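Local coordinates for ribosomal RNA processing protein 6 (Trypanosoma brucei brucei, PDB 4NLC) that probably degrades and processes RNA from its 3' end as the exosome-associated exoribonuclease RRP6, here represented by its catalytic core, at residues E98-L111 with Q202-E214. The protein carries 1 engineered substitution. Sequence-based numbering, arbitrary orientation.
Sequences EHHDFYSYQGFTCL and QTADWRVRPIPAE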
loop_
_atom_site.group_PDB
_atom_site.type_symbol
_atom_site.label_atom_id
_atom_site.label_comp_id
_atom_site.label_asym_id
_atom_site.label_seq_id
_atom_site.Cartn_x
_atom_site.Cartn_y
_atom_site.Cartn_z
ATOM N N GLU A 98 -0.217 2.227 -6.923
ATOM C CA GLU A 98 -1.587 2.648 -6.584
ATOM C C GLU A 98 -2.222 1.448 -5.859
ATOM O O GLU A 98 -1.839 0.293 -6.103
ATOM C CB GLU A 98 -2.402 3.144 -7.780
ATOM C CG GLU A 98 -1.766 4.316 -8.521
ATOM C CD GLU A 98 -1.527 5.595 -7.737
ATOM O OE1 GLU A 98 -2.192 5.802 -6.698
ATOM O OE2 GLU A 98 -0.678 6.402 -8.177
ATOM N N HIS A 99 -3.117 1.708 -4.924
ATOM C CA HIS A 99 -3.652 0.667 -4.028
ATOM C C HIS A 99 -5.177 0.784 -3.801
ATOM O O HIS A 99 -5.773 1.821 -4.099
ATOM C CB HIS A 99 -2.872 0.815 -2.688
ATOM C CG HIS A 99 -3.102 -0.225 -1.634
ATOM N ND1 HIS A 99 -3.986 -0.008 -0.595
ATOM C CD2 HIS A 99 -2.453 -1.391 -1.414
ATOM C CE1 HIS A 99 -3.909 -1.080 0.180
ATOM N NE2 HIS A 99 -3.012 -1.945 -0.278
ATOM N N HIS A 100 -5.802 -0.291 -3.302
ATOM C CA HIS A 100 -7.223 -0.317 -2.976
ATOM C C HIS A 100 -7.414 -0.890 -1.568
ATOM O O HIS A 100 -6.903 -1.959 -1.265
ATOM C CB HIS A 100 -8.057 -1.113 -4.015
ATOM C CG HIS A 100 -9.528 -1.092 -3.685
ATOM N ND1 HIS A 100 -10.314 0.025 -3.951
ATOM C CD2 HIS A 100 -10.278 -1.999 -3.015
ATOM C CE1 HIS A 100 -11.521 -0.261 -3.485
ATOM N NE2 HIS A 100 -11.550 -1.467 -2.914
ATOM N N ASP A 101 -8.199 -0.223 -0.746
ATOM C CA ASP A 101 -8.392 -0.684 0.618
ATOM C C ASP A 101 -9.836 -0.813 1.055
ATOM O O ASP A 101 -10.059 -1.428 2.088
ATOM C CB ASP A 101 -7.603 0.208 1.620
ATOM C CG ASP A 101 -7.910 1.698 1.598
ATOM O OD1 ASP A 101 -9.102 2.059 1.545
ATOM O OD2 ASP A 101 -6.959 2.500 1.702
ATOM N N PHE A 102 -10.814 -0.224 0.336
ATOM C CA PHE A 102 -12.219 -0.284 0.804
ATOM C C PHE A 102 -12.882 -1.664 0.672
ATOM O O PHE A 102 -13.407 -2.174 1.650
ATOM C CB PHE A 102 -13.086 0.790 0.138
ATOM C CG PHE A 102 -14.369 1.064 0.887
ATOM C CD1 PHE A 102 -14.360 1.779 2.077
ATOM C CD2 PHE A 102 -15.587 0.601 0.407
ATOM C CE1 PHE A 102 -15.546 2.012 2.781
ATOM C CE2 PHE A 102 -16.770 0.844 1.107
ATOM C CZ PHE A 102 -16.737 1.545 2.287
ATOM N N TYR A 103 -12.858 -2.262 -0.525
ATOM C CA TYR A 103 -13.465 -3.572 -0.810
ATOM C C TYR A 103 -12.451 -4.697 -0.757
ATOM O O TYR A 103 -12.353 -5.527 -1.669
ATOM C CB TYR A 103 -14.224 -3.543 -2.146
ATOM C CG TYR A 103 -15.367 -2.553 -2.155
ATOM C CD1 TYR A 103 -16.573 -2.848 -1.528
ATOM C CD2 TYR A 103 -15.262 -1.340 -2.837
ATOM C CE1 TYR A 103 -17.639 -1.953 -1.554
ATOM C CE2 TYR A 103 -16.332 -0.448 -2.893
ATOM C CZ TYR A 103 -17.514 -0.752 -2.233
ATOM O OH TYR A 103 -18.577 0.119 -2.258
ATOM N N SER A 104 -11.684 -4.712 0.337
ATOM C CA SER A 104 -10.645 -5.679 0.639
ATOM C C SER A 104 -10.264 -5.523 2.107
ATOM O O SER A 104 -10.096 -4.386 2.597
ATOM C CB SER A 104 -9.423 -5.464 -0.248
ATOM O OG SER A 104 -8.395 -6.367 0.114
ATOM N N TYR A 105 -10.118 -6.671 2.808
ATOM C CA TYR A 105 -9.733 -6.650 4.222
ATOM C C TYR A 105 -8.325 -6.107 4.430
ATOM O O TYR A 105 -8.155 -5.124 5.139
ATOM C CB TYR A 105 -9.894 -8.020 4.882
ATOM C CG TYR A 105 -9.681 -7.918 6.368
ATOM C CD1 TYR A 105 -10.656 -7.360 7.196
ATOM C CD2 TYR A 105 -8.475 -8.305 6.947
ATOM C CE1 TYR A 105 -10.435 -7.193 8.562
ATOM C CE2 TYR A 105 -8.249 -8.152 8.315
ATOM C CZ TYR A 105 -9.232 -7.601 9.118
ATOM O OH TYR A 105 -9.007 -7.474 10.466
ATOM N N GLN A 106 -7.325 -6.734 3.809
ATOM C CA GLN A 106 -5.939 -6.297 3.933
ATOM C C GLN A 106 -5.616 -5.230 2.914
ATOM O O GLN A 106 -4.653 -4.487 3.089
ATOM C CB GLN A 106 -4.967 -7.481 3.759
ATOM C CG GLN A 106 -5.078 -8.566 4.845
ATOM C CD GLN A 106 -4.133 -9.712 4.576
ATOM O OE1 GLN A 106 -2.914 -9.546 4.466
ATOM N NE2 GLN A 106 -4.688 -10.888 4.375
ATOM N N GLY A 107 -6.405 -5.170 1.847
ATOM C CA GLY A 107 -6.143 -4.243 0.758
ATOM C C GLY A 107 -5.255 -4.916 -0.267
ATOM O O GLY A 107 -4.743 -6.019 -0.031
ATOM N N PHE A 108 -5.102 -4.289 -1.436
ATOM C CA PHE A 108 -4.250 -4.850 -2.478
ATOM C C PHE A 108 -3.714 -3.792 -3.418
ATOM O O PHE A 108 -4.401 -2.823 -3.727
ATOM C CB PHE A 108 -4.939 -6.015 -3.255
ATOM C CG PHE A 108 -6.278 -5.702 -3.889
ATOM C CD1 PHE A 108 -6.350 -5.051 -5.114
ATOM C CD2 PHE A 108 -7.467 -6.096 -3.277
ATOM C CE1 PHE A 108 -7.591 -4.766 -5.701
ATOM C CE2 PHE A 108 -8.705 -5.790 -3.848
ATOM C CZ PHE A 108 -8.761 -5.145 -5.067
ATOM N N THR A 109 -2.517 -4.033 -3.948
ATOM C CA THR A 109 -1.920 -3.143 -4.934
ATOM C C THR A 109 -2.644 -3.295 -6.274
ATOM O O THR A 109 -2.837 -4.413 -6.761
ATOM C CB THR A 109 -0.428 -3.406 -5.049
ATOM O OG1 THR A 109 0.114 -3.406 -3.728
ATOM C CG2 THR A 109 0.276 -2.350 -5.907
ATOM N N CYS A 110 -2.986 -2.162 -6.879
ATOM C CA CYS A 110 -3.689 -2.098 -8.162
ATOM C C CYS A 110 -2.815 -1.826 -9.388
ATOM O O CYS A 110 -3.128 -2.293 -10.486
ATOM C CB CYS A 110 -4.797 -1.066 -8.072
ATOM S SG CYS A 110 -6.150 -1.574 -7.001
ATOM N N LEU A 111 -1.774 -1.018 -9.210
ATOM C CA LEU A 111 -0.941 -0.541 -10.299
ATOM C C LEU A 111 0.432 -0.231 -9.788
ATOM O O LEU A 111 0.591 0.136 -8.625
ATOM C CB LEU A 111 -1.578 0.761 -10.794
ATOM C CG LEU A 111 -1.523 1.104 -12.266
ATOM C CD1 LEU A 111 -2.293 0.081 -13.117
ATOM C CD2 LEU A 111 -2.060 2.526 -12.486
ATOM N N GLN A 202 -5.810 10.882 -6.253
ATOM C CA GLN A 202 -5.168 10.177 -5.137
ATOM C C GLN A 202 -6.127 9.168 -4.469
ATOM O O GLN A 202 -5.698 8.061 -4.106
ATOM C CB GLN A 202 -4.639 11.174 -4.094
ATOM C CG GLN A 202 -3.642 10.546 -3.105
ATOM C CD GLN A 202 -3.222 11.469 -1.980
ATOM O OE1 GLN A 202 -3.891 12.463 -1.654
ATOM N NE2 GLN A 202 -2.111 11.135 -1.335
ATOM N N THR A 203 -7.425 9.547 -4.361
ATOM C CA THR A 203 -8.491 8.751 -3.732
ATOM C C THR A 203 -9.411 8.012 -4.737
ATOM O O THR A 203 -10.455 7.494 -4.335
ATOM C CB THR A 203 -9.299 9.628 -2.761
ATOM O OG1 THR A 203 -9.980 10.644 -3.496
ATOM C CG2 THR A 203 -8.435 10.242 -1.670
ATOM N N ALA A 204 -9.015 7.925 -6.018
ATOM C CA ALA A 204 -9.783 7.220 -7.059
ATOM C C ALA A 204 -9.852 5.678 -6.836
ATOM O O ALA A 204 -9.175 5.140 -5.951
ATOM C CB ALA A 204 -9.199 7.524 -8.433
ATOM N N ASP A 205 -10.715 4.991 -7.612
ATOM C CA ASP A 205 -10.843 3.543 -7.558
ATOM C C ASP A 205 -9.864 2.969 -8.600
ATOM O O ASP A 205 -10.125 2.998 -9.817
ATOM C CB ASP A 205 -12.286 3.093 -7.824
ATOM C CG ASP A 205 -12.551 1.628 -7.494
ATOM O OD1 ASP A 205 -11.573 0.875 -7.278
ATOM O OD2 ASP A 205 -13.738 1.246 -7.399
ATOM N N TRP A 206 -8.721 2.466 -8.113
ATOM C CA TRP A 206 -7.666 1.950 -8.986
ATOM C C TRP A 206 -7.910 0.504 -9.440
ATOM O O TRP A 206 -7.115 -0.037 -10.197
ATOM C CB TRP A 206 -6.296 2.145 -8.347
ATOM C CG TRP A 206 -5.910 3.582 -8.331
ATOM C CD1 TRP A 206 -6.028 4.457 -7.288
ATOM C CD2 TRP A 206 -5.434 4.348 -9.449
ATOM N NE1 TRP A 206 -5.629 5.722 -7.682
ATOM C CE2 TRP A 206 -5.279 5.685 -9.009
ATOM C CE3 TRP A 206 -5.116 4.029 -10.784
ATOM C CZ2 TRP A 206 -4.785 6.694 -9.842
ATOM C CZ3 TRP A 206 -4.679 5.042 -11.623
ATOM C CH2 TRP A 206 -4.500 6.352 -11.148
ATOM N N ARG A 207 -9.058 -0.074 -9.062
ATOM C CA ARG A 207 -9.445 -1.408 -9.515
ATOM C C ARG A 207 -10.085 -1.337 -10.901
ATOM O O ARG A 207 -10.247 -2.377 -11.531
ATOM C CB ARG A 207 -10.514 -1.987 -8.583
ATOM C CG ARG A 207 -10.084 -2.162 -7.141
ATOM C CD ARG A 207 -11.239 -2.744 -6.364
ATOM N NE ARG A 207 -12.378 -1.832 -6.356
ATOM C CZ ARG A 207 -13.613 -2.203 -6.067
ATOM N NH1 ARG A 207 -13.881 -3.471 -5.787
ATOM N NH2 ARG A 207 -14.592 -1.317 -6.069
ATOM N N VAL A 208 -10.539 -0.146 -11.342
ATOM C CA VAL A 208 -11.284 -0.048 -12.600
ATOM C C VAL A 208 -10.410 -0.325 -13.818
ATOM O O VAL A 208 -9.242 0.068 -13.880
ATOM C CB VAL A 208 -12.134 1.246 -12.780
ATOM C CG1 VAL A 208 -13.127 1.416 -11.624
ATOM C CG2 VAL A 208 -11.268 2.495 -12.948
ATOM N N ARG A 209 -10.992 -1.064 -14.754
ATOM C CA ARG A 209 -10.388 -1.408 -16.031
ATOM C C ARG A 209 -11.464 -1.229 -17.107
ATOM O O ARG A 209 -12.588 -1.696 -16.926
ATOM C CB ARG A 209 -9.793 -2.842 -16.038
ATOM C CG ARG A 209 -8.667 -3.098 -15.017
ATOM C CD ARG A 209 -7.397 -2.281 -15.309
ATOM N NE ARG A 209 -6.337 -2.579 -14.345
ATOM C CZ ARG A 209 -6.083 -1.903 -13.231
ATOM N NH1 ARG A 209 -6.811 -0.844 -12.906
ATOM N NH2 ARG A 209 -5.097 -2.280 -12.433
ATOM N N PRO A 210 -11.169 -0.533 -18.221
ATOM C CA PRO A 210 -9.888 0.109 -18.563
ATOM C C PRO A 210 -9.596 1.305 -17.675
ATOM O O PRO A 210 -10.507 1.872 -17.064
ATOM C CB PRO A 210 -10.103 0.544 -20.021
ATOM C CG PRO A 210 -11.591 0.757 -20.134
ATOM C CD PRO A 210 -12.175 -0.337 -19.289
ATOM N N ILE A 211 -8.322 1.682 -17.586
ATOM C CA ILE A 211 -7.980 2.873 -16.815
ATOM C C ILE A 211 -8.260 4.061 -17.758
ATOM O O ILE A 211 -7.819 4.015 -18.899
ATOM C CB ILE A 211 -6.537 2.828 -16.251
ATOM C CG1 ILE A 211 -6.367 1.608 -15.329
ATOM C CG2 ILE A 211 -6.197 4.120 -15.481
ATOM C CD1 ILE A 211 -4.999 1.088 -15.272
ATOM N N PRO A 212 -9.066 5.071 -17.356
ATOM C CA PRO A 212 -9.320 6.201 -18.264
ATOM C C PRO A 212 -8.065 7.058 -18.416
ATOM O O PRO A 212 -7.245 7.113 -17.497
ATOM C CB PRO A 212 -10.452 6.973 -17.572
ATOM C CG PRO A 212 -10.813 6.201 -16.335
ATOM C CD PRO A 212 -9.676 5.307 -16.030
ATOM N N ALA A 213 -7.921 7.721 -19.571
ATOM C CA ALA A 213 -6.785 8.578 -19.930
ATOM C C ALA A 213 -6.269 9.514 -18.799
ATOM O O ALA A 213 -5.060 9.597 -18.579
ATOM C CB ALA A 213 -7.121 9.389 -21.175
ATOM N N GLU A 214 -7.174 10.155 -18.056
ATOM C CA GLU A 214 -6.820 11.081 -16.964
ATOM C C GLU A 214 -6.075 10.356 -15.843
ATOM O O GLU A 214 -5.158 10.923 -15.224
ATOM C CB GLU A 214 -8.066 11.788 -16.398
ATOM C CG GLU A 214 -8.822 12.665 -17.386
ATOM C CD GLU A 214 -9.827 12.001 -18.319
ATOM O OE1 GLU A 214 -10.568 12.759 -18.987
ATOM O OE2 GLU A 214 -9.882 10.749 -18.398
HETATM O O HOH W 1 -8.323 2.151 -5.358
HETATM O O HOH W 2 -12.339 -5.382 -4.401
#
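C110 and W206 bring the two backbones closest, 5.7 Å between CA atoms, where a turn from D205 to V208 meets the hairpin of strands 92-100 and 108-115. Opposite E98 the partner strand fits in two residues, C110 and L111, a classic beta bulge. The E98 chain, bent at chi2 (-60°), runs over one face of the W206 indole. Its CB makes a CH-pi contact, 3.7 Å from the centroid of the five-membered ring, and its carboxylate stacks on the ring. L111 CD2 touches W206 CZ3, while L111 CD1 meets I211 CD1 tip to tip at 3.6 Å.

R207 passes over H100. Its CD stands above the centre of the imidazole, 3.5 Å from the ring centroid, and its guanidinium lies nearly flat on the ring, planes 15° apart. D205 grips the guanidinium side-on in a salt bridge, OD1 accepting from NE and OD2 from NH2, each through a syn lone pair. D205 OD1 also accepts from R207 N, an Asx turn. Y103 CD2 lies over the same face of the guanidinium as H100, 3.3 Å from R207 NH2. Y103 N donates to H100 NE2 at 2.8 Å, which helps fix the imidazole.

One water bridges H99 O, H100 ND1, A204 O and W206 N. R209 NH2 makes a weak hydrogen bond to C110 O. R209 NH1 donates to W206 O and V208 O, and NE forms a salt bridge with D124.

The contact joins the loop before helix 213-224 to the end of a beta-hairpin in the central mixed sheet of the RNase H-like 3'-5' exonuclease domain.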